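Local atomic coordinates of fiber protein (Snake adenovirus 1, PDB entry 4D0U), a protein that probably forms the trimeric spikes that protrude from the capsid vertices, its head domain being the part likely to meet the host receptor. Residues E46-D51 and A91-F96; R61-G66 and K70-A75; W105-P110 and M123-S128. The protein carries 2 engineered substitutions. All blocks are in the same frame, centred on the assembly; numbering follows the deposited sequence.

Contact 1: E46-D51 and A91-F96; sequences EELQND and AELSSF
Leu93 lies against the side chains of Glu46 and Leu48, the point where helix 91-98 meets strand 40-49, with their nearest CA atoms, those of Glu46 and Leu93, 8.3 Å apart. The apolar part of the contact centres on one methyl of Leu93. Leu93 CD2 lies 3.6 Å from Glu46 CD, so it rests against the end of the glutamate chain. The same methyl, Leu93 CD2, meets Leu48 CD1 at 4.0 Å. Leu93 swings its CG opposite the backbone N (chi1 -179°), which carries the branch from the helix onto the strand. Glu46 sets its CG between its N and carbonyl carbon (chi1 70°) and then runs out extended, bringing Glu46 OE1 to 3.4 Å from Leu93 CB.

The polar part lies at the helix start. No hydrogen bond joins the two segments directly; instead Glu46 OE1 bonds to the hydroxyl of Ser90, the residue just before the helix, whose OG also bonds to Leu93 N. The carboxylate therefore sits by the first turn, where the helix dipole would probably stabilise its negative charge.

Around this, Leu48 also touches Phe58, Phe85 and Ala87, while Glu47 packs on Phe68 of the second subunit. Leu48 thus reaches from the first sheet to strand 85-88 of the second, and Leu93 of the short helix packs both on Leu48 and on Ala60 of strand 55-65: a short helix set against the edge strand of one sheet in the beta-sandwich of the atadenovirus fibre head.

Contact 2: R61-G66 and K70-A75; sequences REEELG and KRTLFA
Glu62 and Arg71 lie side by side on one face of the hairpin and point the same way, their flat ends 42° apart. In this salt bridge Glu62 OE2 turns its anti lone pair to Arg71 NE at 2.8 Å, close to the guanidinium plane, and takes a weak, bent bond from Arg71 NH2 at 3.1 Å. Beyond the pair, Ser41 holds Glu62 OE1 and Tyr141 holds Arg71 NH1.

On the other face Glu63 and Lys70 also run alongside each other. Lys70 bends at chi3 (59°), and its NZ makes a long salt bridge of 3.9 Å to Glu63 OE2. A water bridges the other carboxylate oxygen, Glu63 OE1, and Lys70 NZ, 2.7 Å from each. Gln59 of the third subunit also binds NZ. A second water links Glu63 OE2 with Thr72 OG1.

Arg61 and Phe74 meet at a slant: Phe74 CE2 lies over one face of the guanidinium, whose plane is turned 69° from the ring, with Arg61 NH1 3.9 Å from Phe74 CZ. NH2 of Arg61 makes a salt bridge to Glu63 of the second subunit.

Beneath the side chains, Arg61 pairs with Thr72 and Glu63 with Lys70 through two backbone bonds each, while Glu62 and Arg71 form the non-hydrogen-bonded pair between. This is an antiparallel beta hairpin, whose face with Arg61, Glu63 and Lys70 contributes to the subunit interface of the trimer, where Lys70 also makes a cation-pi contact with Phe74 of the third subunit.

Contact 3: W105-P110 and M123-S128; sequences WLIAFP and MTMEIS. Engineered in segment 123-128: Met123 (natural residue Leu), Met125 (natural residue Leu).
The selenium of Met125 meets the rim of the Phe109 ring, 3.7 Å from CE2 and 3.9 Å from CZ. It lies 4.9 Å from the ring centroid and 77° off the ring normal, hence at the edge and near the plane, in a Met-aromatic contact. The two side chains come from opposite directions. Met125, an engineered residue (leucine in nature) carried as selenomethionine, runs extended to SE and then turns (chi3 79°), which brings its CE to 3.9 Å from Phe109 CE2 as well. Ile107 adds its CG2 methyl, 4.3 Å from Met125 SE.

Farther out, the two strands are not direct neighbours: strand 112-119 runs between them, bonded to strand 105-109 through Ile107 and Gly114, and to strand 122-127 through Thr124 and Ser117. Val116 on that strand touches Met125, as do Phe56 and Leu81, while Ala75 and Val134 pack on Phe109 and Ala75 also meets Ile107.

With no hydrogen bond across the segments, the contact rests on dispersion between buried apolar groups, probably helped by the weakly positive C-H rim facing the electron-rich selenium; that selenium-ring chemistry belongs to the engineered residue, not to the natural leucine.

How the contacts relate
From the N terminus the chain first passes residues 46-51, then runs through strand 55-65 and back along strand 68-77; contact 2 closes that short hairpin loop. Only after strand 85-88 does helix 91-98 return to strand 40-49, and there contact 1 closes a longer loop with contact 2 nested inside it. Contact 3 follows in series and closes the loop round strand 112-119, joining side chains of strands 105-109 and 122-127. Contacts 1 and 2 share the first sheet, and contact 3 spans the second. Trp105 joins all three, meeting Phe96 of the helix and Leu73 of the hairpin, while Met123 reaches Leu48 and Leu93. Contacts 2 and 3 reach both neighbouring subunits, contact 1 the second.

Contact 1: E46-D51 and A91-F96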
loop_
_atom_site.group_PDB
_atom_site.type_symbol
_atom_site.label_atom_id
_atom_site.label_comp_id
_atom_site.label_asym_id
_atom_site.label_seq_id
_atom_site.Cartn_x
_atom_site.Cartn_y
_atom_site.Cartn_z
ATOM N N GLU A 46 14.315 7.658 7.980
ATOM C CA GLU A 46 14.925 8.960 8.130
ATOM C C GLU A 46 14.007 10.070 7.665
ATOM O O GLU A 46 13.142 9.854 6.822
ATOM C CB GLU A 46 16.283 9.032 7.439
ATOM C CG GLU A 46 16.325 9.015 5.939
ATOM C CD GLU A 46 17.777 8.946 5.439
ATOM O OE1 GLU A 46 18.376 7.865 5.648
ATOM O OE2 GLU A 46 18.316 9.926 4.867
ATOM N N GLU A 47 14.230 11.262 8.197
ATOM C CA GLU A 47 13.469 12.436 7.805
ATOM C C GLU A 47 14.327 13.251 6.852
ATOM O O GLU A 47 15.524 13.453 7.104
ATOM C CB GLU A 47 13.144 13.255 9.054
ATOM C CG GLU A 47 12.097 14.332 8.842
ATOM C CD GLU A 47 10.690 13.775 8.866
ATOM O OE1 GLU A 47 10.500 12.639 9.356
ATOM O OE2 GLU A 47 9.771 14.470 8.390
ATOM N N LEU A 48 13.725 13.724 5.766
ATOM C CA LEU A 48 14.417 14.585 4.806
ATOM C C LEU A 48 13.679 15.914 4.762
ATOM O O LEU A 48 12.457 15.960 4.943
ATOM C CB LEU A 48 14.415 13.959 3.395
ATOM C CG LEU A 48 15.449 12.876 3.069
ATOM C CD1 LEU A 48 15.206 11.605 3.840
ATOM C CD2 LEU A 48 15.516 12.541 1.597
ATOM N N GLN A 49 14.403 17.001 4.506
ATOM C CA GLN A 49 13.771 18.294 4.458
ATOM C C GLN A 49 14.348 19.101 3.304
ATOM O O GLN A 49 15.559 19.108 3.107
ATOM C CB GLN A 49 14.017 19.009 5.781
ATOM C CG GLN A 49 13.143 20.227 5.980
ATOM C CD GLN A 49 13.068 20.655 7.437
ATOM O OE1 GLN A 49 12.907 21.843 7.725
ATOM N NE2 GLN A 49 13.168 19.694 8.360
ATOM N N ASN A 50 13.499 19.765 2.533
ATOM C CA ASN A 50 14.005 20.623 1.468
ATOM C C ASN A 50 14.348 22.028 1.986
ATOM O O ASN A 50 14.238 22.282 3.187
ATOM C CB ASN A 50 13.090 20.626 0.229
ATOM C CG ASN A 50 11.813 21.419 0.415
ATOM O OD1 ASN A 50 11.550 21.971 1.476
ATOM N ND2 ASN A 50 11.014 21.478 -0.636
ATOM N N ASP A 51 14.761 22.909 1.077
ATOM C CA ASP A 51 15.200 24.271 1.438
ATOM C C ASP A 51 14.033 25.173 1.865
ATOM O O ASP A 51 14.249 26.268 2.394
ATOM C CB ASP A 51 15.986 24.906 0.275
ATOM C CG ASP A 51 15.189 24.959 -1.033
ATOM O OD1 ASP A 51 14.005 24.545 -1.066
ATOM O OD2 ASP A 51 15.755 25.430 -2.045
ATOM N N ALA A 91 23.862 8.118 3.141
ATOM C CA ALA A 91 24.521 7.170 2.257
ATOM C C ALA A 91 23.734 5.854 2.137
ATOM O O ALA A 91 23.621 5.306 1.041
ATOM C CB ALA A 91 25.947 6.893 2.735
ATOM N N GLU A 92 23.185 5.396 3.257
ATOM C CA GLU A 92 22.472 4.133 3.300
ATOM C C GLU A 92 21.168 4.244 2.496
ATOM O O GLU A 92 20.856 3.338 1.709
ATOM C CB GLU A 92 22.176 3.678 4.732
ATOM C CG GLU A 92 21.675 2.243 4.775
ATOM C CD GLU A 92 21.678 1.590 6.169
ATOM O OE1 GLU A 92 21.659 2.306 7.207
ATOM O OE2 GLU A 92 21.678 0.331 6.220
ATOM N N LEU A 93 20.433 5.337 2.684
ATOM C CA LEU A 93 19.187 5.486 1.931
ATOM C C LEU A 93 19.508 5.641 0.461
ATOM O O LEU A 93 18.823 5.088 -0.391
ATOM C CB LEU A 93 18.355 6.662 2.429
ATOM C CG LEU A 93 16.997 6.869 1.699
ATOM C CD1 LEU A 93 16.081 5.642 1.775
ATOM C CD2 LEU A 93 16.304 8.086 2.302
ATOM N N SER A 94 20.552 6.404 0.149
ATOM C CA SER A 94 20.912 6.629 -1.242
ATOM C C SER A 94 21.260 5.326 -1.942
ATOM O O SER A 94 20.829 5.100 -3.055
ATOM C CB SER A 94 22.081 7.613 -1.371
ATOM O OG SER A 94 21.761 8.874 -0.821
ATOM N N SER A 95 22.016 4.453 -1.269
ATOM C CA SER A 95 22.331 3.144 -1.830
ATOM C C SER A 95 21.064 2.330 -2.101
ATOM O O SER A 95 20.928 1.726 -3.157
ATOM C CB SER A 95 23.309 2.402 -0.921
ATOM O OG SER A 95 24.537 3.120 -0.888
ATOM N N PHE A 96 20.137 2.351 -1.140
ATOM C CA PHE A 96 18.869 1.654 -1.304
ATOM C C PHE A 96 18.110 2.212 -2.520
ATOM O O PHE A 96 17.589 1.448 -3.349
ATOM C CB PHE A 96 18.032 1.804 -0.042
ATOM C CG PHE A 96 16.720 1.039 -0.076
ATOM C CD1 PHE A 96 15.564 1.662 -0.547
ATOM C CD2 PHE A 96 16.628 -0.257 0.424
ATOM C CE1 PHE A 96 14.352 0.974 -0.548
ATOM C CE2 PHE A 96 15.415 -0.944 0.422
ATOM C CZ PHE A 96 14.277 -0.321 -0.071
#

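Contact 2: R61-G66 and K70-A75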
loop_
_atom_site.group_PDB
_atom_site.type_symbol
_atom_site.label_atom_id
_atom_site.label_comp_id
_atom_site.label_asym_id
_atom_site.label_seq_id
_atom_site.Cartn_x
_atom_site.Cartn_y
_atom_site.Cartn_z
ATOM N N ARG A 61 12.725 -0.719 3.361
ATOM C CA ARG A 61 12.636 -2.063 3.946
ATOM C C ARG A 61 13.027 -3.121 2.924
ATOM O O ARG A 61 12.617 -3.086 1.773
ATOM C CB ARG A 61 11.220 -2.322 4.480
ATOM C CG ARG A 61 11.009 -3.724 5.045
ATOM C CD ARG A 61 9.562 -3.902 5.448
ATOM N NE ARG A 61 9.305 -3.281 6.740
ATOM C CZ ARG A 61 8.088 -2.994 7.224
ATOM N NH1 ARG A 61 6.977 -3.254 6.515
ATOM N NH2 ARG A 61 7.989 -2.438 8.427
ATOM N N GLU A 62 13.827 -4.091 3.360
ATOM C CA GLU A 62 14.104 -5.277 2.545
ATOM C C GLU A 62 13.541 -6.513 3.262
ATOM O O GLU A 62 13.762 -6.675 4.466
ATOM C CB GLU A 62 15.605 -5.419 2.365
ATOM C CG GLU A 62 15.954 -6.549 1.418
ATOM C CD GLU A 62 17.434 -6.725 1.247
ATOM O OE1 GLU A 62 18.091 -7.241 2.187
ATOM O OE2 GLU A 62 17.942 -6.329 0.188
ATOM N N GLU A 63 12.784 -7.336 2.534
ATOM C CA GLU A 63 12.233 -8.576 3.064
ATOM C C GLU A 63 12.677 -9.749 2.218
ATOM O O GLU A 63 12.556 -9.732 0.992
ATOM C CB GLU A 63 10.697 -8.536 3.135
ATOM C CG GLU A 63 10.194 -7.447 4.069
ATOM C CD GLU A 63 8.718 -7.132 3.842
ATOM O OE1 GLU A 63 7.885 -7.945 4.297
ATOM O OE2 GLU A 63 8.404 -6.072 3.248
ATOM N N GLU A 64 13.204 -10.773 2.898
ATOM C CA GLU A 64 13.666 -11.967 2.216
ATOM C C GLU A 64 12.539 -13.001 2.241
ATOM O O GLU A 64 12.141 -13.475 3.320
ATOM C CB GLU A 64 14.957 -12.475 2.873
ATOM C CG GLU A 64 16.151 -11.606 2.470
ATOM C CD GLU A 64 17.374 -11.770 3.351
ATOM O OE1 GLU A 64 17.351 -12.590 4.302
ATOM O OE2 GLU A 64 18.375 -11.065 3.082
ATOM N N LEU A 65 12.014 -13.287 1.050
ATOM C CA LEU A 65 10.903 -14.212 0.831
ATOM C C LEU A 65 11.405 -15.379 -0.020
ATOM O O LEU A 65 10.803 -15.747 -1.033
ATOM C CB LEU A 65 9.737 -13.505 0.120
ATOM C CG LEU A 65 9.503 -12.014 0.412
ATOM C CD1 LEU A 65 8.669 -11.404 -0.696
ATOM C CD2 LEU A 65 8.817 -11.810 1.753
ATOM N N GLY A 66 12.526 -15.955 0.388
ATOM C CA GLY A 66 12.951 -17.238 -0.178
ATOM C C GLY A 66 13.698 -17.001 -1.458
ATOM O O GLY A 66 14.736 -16.346 -1.436
ATOM N N LYS A 70 11.897 -8.733 -1.598
ATOM C CA LYS A 70 11.125 -7.503 -1.831
ATOM C C LYS A 70 11.816 -6.310 -1.209
ATOM O O LYS A 70 12.236 -6.359 -0.048
ATOM C CB LYS A 70 9.694 -7.614 -1.274
ATOM C CG LYS A 70 8.834 -6.374 -1.647
ATOM C CD LYS A 70 7.356 -6.523 -1.282
ATOM C CE LYS A 70 7.116 -6.766 0.198
ATOM N NZ LYS A 70 5.635 -6.769 0.528
ATOM N N ARG A 71 11.897 -5.220 -1.961
ATOM C CA ARG A 71 12.426 -3.971 -1.419
ATOM C C ARG A 71 11.331 -2.915 -1.544
ATOM O O ARG A 71 10.826 -2.696 -2.631
ATOM C CB ARG A 71 13.693 -3.568 -2.154
ATOM C CG ARG A 71 14.881 -4.390 -1.662
ATOM C CD ARG A 71 16.073 -4.341 -2.567
ATOM N NE ARG A 71 16.961 -5.474 -2.267
ATOM C CZ ARG A 71 17.675 -6.149 -3.166
ATOM N NH1 ARG A 71 17.649 -5.823 -4.454
ATOM N NH2 ARG A 71 18.436 -7.163 -2.761
ATOM N N THR A 72 10.970 -2.306 -0.418
ATOM C CA THR A 72 9.886 -1.304 -0.383
ATOM C C THR A 72 10.386 0.047 0.110
ATOM O O THR A 72 11.065 0.136 1.130
ATOM C CB THR A 72 8.751 -1.768 0.563
ATOM O OG1 THR A 72 8.352 -3.090 0.178
ATOM C CG2 THR A 72 7.542 -0.832 0.421
ATOM N N LEU A 73 9.991 1.114 -0.587
ATOM C CA LEU A 73 10.137 2.464 -0.064
ATOM C C LEU A 73 8.775 2.987 0.395
ATOM O O LEU A 73 7.825 3.017 -0.406
ATOM C CB LEU A 73 10.671 3.363 -1.191
ATOM C CG LEU A 73 10.941 4.811 -0.767
ATOM C CD1 LEU A 73 12.155 4.891 0.169
ATOM C CD2 LEU A 73 11.136 5.682 -1.982
ATOM N N PHE A 74 8.694 3.375 1.660
ATOM C CA PHE A 74 7.498 4.014 2.225
ATOM C C PHE A 74 7.785 5.498 2.351
ATOM O O PHE A 74 8.871 5.882 2.796
ATOM C CB PHE A 74 7.229 3.447 3.624
ATOM C CG PHE A 74 6.843 1.996 3.643
ATOM C CD1 PHE A 74 5.498 1.600 3.491
ATOM C CD2 PHE A 74 7.826 1.016 3.836
ATOM C CE1 PHE A 74 5.148 0.241 3.534
ATOM C CE2 PHE A 74 7.476 -0.334 3.872
ATOM C CZ PHE A 74 6.147 -0.713 3.731
ATOM N N ALA A 75 6.819 6.352 2.019
ATOM C CA ALA A 75 7.022 7.811 2.096
ATOM C C ALA A 75 5.824 8.456 2.763
ATOM O O ALA A 75 4.683 8.072 2.475
ATOM C CB ALA A 75 7.213 8.382 0.693
HETATM O O HOH W 1 9.949 -4.804 1.457
HETATM O O HOH W 2 5.582 -8.069 2.860
#

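Contact 3: W105-P110 and M123-S128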
loop_
_atom_site.group_PDB
_atom_site.type_symbol
_atom_site.label_atom_id
_atom_site.label_comp_id
_atom_site.label_asym_id
_atom_site.label_seq_id
_atom_site.Cartn_x
_atom_site.Cartn_y
_atom_site.Cartn_z
ATOM N N TRP A 105 11.801 5.239 -8.326
ATOM C CA TRP A 105 10.667 4.619 -7.612
ATOM C C TRP A 105 9.393 5.389 -7.969
ATOM O O TRP A 105 9.160 6.475 -7.435
ATOM C CB TRP A 105 10.891 4.688 -6.109
ATOM C CG TRP A 105 12.154 3.978 -5.713
ATOM C CD1 TRP A 105 13.458 4.403 -5.959
ATOM C CD2 TRP A 105 12.258 2.724 -5.025
ATOM N NE1 TRP A 105 14.345 3.453 -5.476
ATOM C CE2 TRP A 105 13.645 2.418 -4.906
ATOM C CE3 TRP A 105 11.320 1.805 -4.524
ATOM C CZ2 TRP A 105 14.105 1.247 -4.264
ATOM C CZ3 TRP A 105 11.777 0.631 -3.897
ATOM C CH2 TRP A 105 13.165 0.366 -3.773
ATOM N N LEU A 106 8.575 4.784 -8.820
ATOM C CA LEU A 106 7.222 5.282 -9.115
ATOM C C LEU A 106 6.323 5.021 -7.898
ATOM O O LEU A 106 6.249 3.881 -7.399
ATOM C CB LEU A 106 6.688 4.537 -10.338
ATOM C CG LEU A 106 5.268 4.857 -10.760
ATOM C CD1 LEU A 106 5.139 6.312 -11.214
ATOM C CD2 LEU A 106 4.841 3.934 -11.912
ATOM N N ILE A 107 5.666 6.057 -7.389
ATOM C CA ILE A 107 4.981 5.935 -6.096
ATOM C C ILE A 107 3.635 6.648 -6.139
ATOM O O ILE A 107 3.557 7.815 -6.542
ATOM C CB ILE A 107 5.901 6.388 -4.926
ATOM C CG1 ILE A 107 5.182 6.233 -3.566
ATOM C CG2 ILE A 107 6.427 7.823 -5.136
ATOM C CD1 ILE A 107 6.164 6.259 -2.387
ATOM N N ALA A 108 2.580 5.950 -5.739
ATOM C CA ALA A 108 1.252 6.537 -5.696
ATOM C C ALA A 108 0.953 7.114 -4.333
ATOM O O ALA A 108 1.095 6.424 -3.308
ATOM C CB ALA A 108 0.228 5.456 -6.018
ATOM N N PHE A 109 0.506 8.371 -4.328
ATOM C CA PHE A 109 -0.058 8.993 -3.150
ATOM C C PHE A 109 -1.561 9.230 -3.370
ATOM O O PHE A 109 -2.069 9.017 -4.460
ATOM C CB PHE A 109 0.640 10.345 -2.907
ATOM C CG PHE A 109 2.095 10.219 -2.565
ATOM C CD1 PHE A 109 2.490 9.808 -1.289
ATOM C CD2 PHE A 109 3.055 10.510 -3.544
ATOM C CE1 PHE A 109 3.835 9.682 -0.956
ATOM C CE2 PHE A 109 4.403 10.380 -3.223
ATOM C CZ PHE A 109 4.787 9.977 -1.931
ATOM N N PRO A 110 -2.284 9.615 -2.302
ATOM C CA PRO A 110 -3.733 9.706 -2.504
ATOM C C PRO A 110 -4.151 10.698 -3.592
ATOM O O PRO A 110 -5.124 10.425 -4.285
ATOM C CB PRO A 110 -4.254 10.094 -1.126
ATOM C CG PRO A 110 -3.284 9.385 -0.215
ATOM C CD PRO A 110 -1.934 9.627 -0.871
HETATM N N MSE A 123 18.211 13.343 -2.976
HETATM C CA MSE A 123 16.924 12.815 -3.481
HETATM C C MSE A 123 16.235 13.861 -4.310
HETATM O O MSE A 123 16.165 15.026 -3.895
HETATM C CB MSE A 123 16.023 12.507 -2.288
HETATM C CG MSE A 123 14.649 12.067 -2.853
HETATM SE SE MSE A 123 13.332 11.749 -1.446
HETATM C CE MSE A 123 14.068 10.052 -0.763
ATOM N N THR A 124 15.669 13.466 -5.453
ATOM C CA THR A 124 14.619 14.269 -6.096
ATOM C C THR A 124 13.373 13.439 -6.179
ATOM O O THR A 124 13.436 12.300 -6.631
ATOM C CB THR A 124 15.040 14.686 -7.522
ATOM O OG1 THR A 124 16.206 15.536 -7.437
ATOM C CG2 THR A 124 13.931 15.500 -8.255
HETATM N N MSE A 125 12.234 14.006 -5.772
HETATM C CA MSE A 125 10.938 13.350 -6.038
HETATM C C MSE A 125 10.155 14.284 -6.946
HETATM O O MSE A 125 9.736 15.363 -6.506
HETATM C CB MSE A 125 10.152 13.041 -4.753
HETATM C CG MSE A 125 8.917 12.231 -5.228
HETATM SE SE MSE A 125 7.830 11.599 -3.721
HETATM C CE MSE A 125 6.986 13.302 -3.453
ATOM N N GLU A 126 9.973 13.890 -8.209
ATOM C CA GLU A 126 9.134 14.661 -9.137
ATOM C C GLU A 126 7.696 14.244 -8.956
ATOM O O GLU A 126 7.443 13.129 -8.525
ATOM C CB GLU A 126 9.596 14.462 -10.589
ATOM C CG GLU A 126 11.016 14.997 -10.767
ATOM C CD GLU A 126 11.520 14.953 -12.188
ATOM O OE1 GLU A 126 11.981 13.893 -12.626
ATOM O OE2 GLU A 126 11.535 16.003 -12.843
ATOM N N ILE A 127 6.770 15.157 -9.232
ATOM C CA ILE A 127 5.339 14.900 -8.973
ATOM C C ILE A 127 4.463 15.192 -10.185
ATOM O O ILE A 127 4.777 16.042 -11.027
ATOM C CB ILE A 127 4.823 15.703 -7.759
ATOM C CG1 ILE A 127 4.897 17.229 -8.021
ATOM C CG2 ILE A 127 5.569 15.253 -6.488
ATOM C CD1 ILE A 127 4.429 18.077 -6.845
ATOM N N SER A 128 3.344 14.488 -10.267
ATOM C CA SER A 128 2.525 14.537 -11.473
ATOM C C SER A 128 1.669 15.801 -11.543
ATOM O O SER A 128 1.243 16.219 -12.641
ATOM C CB SER A 128 1.637 13.284 -11.491
ATOM O OG SER A 128 0.745 13.304 -10.378
#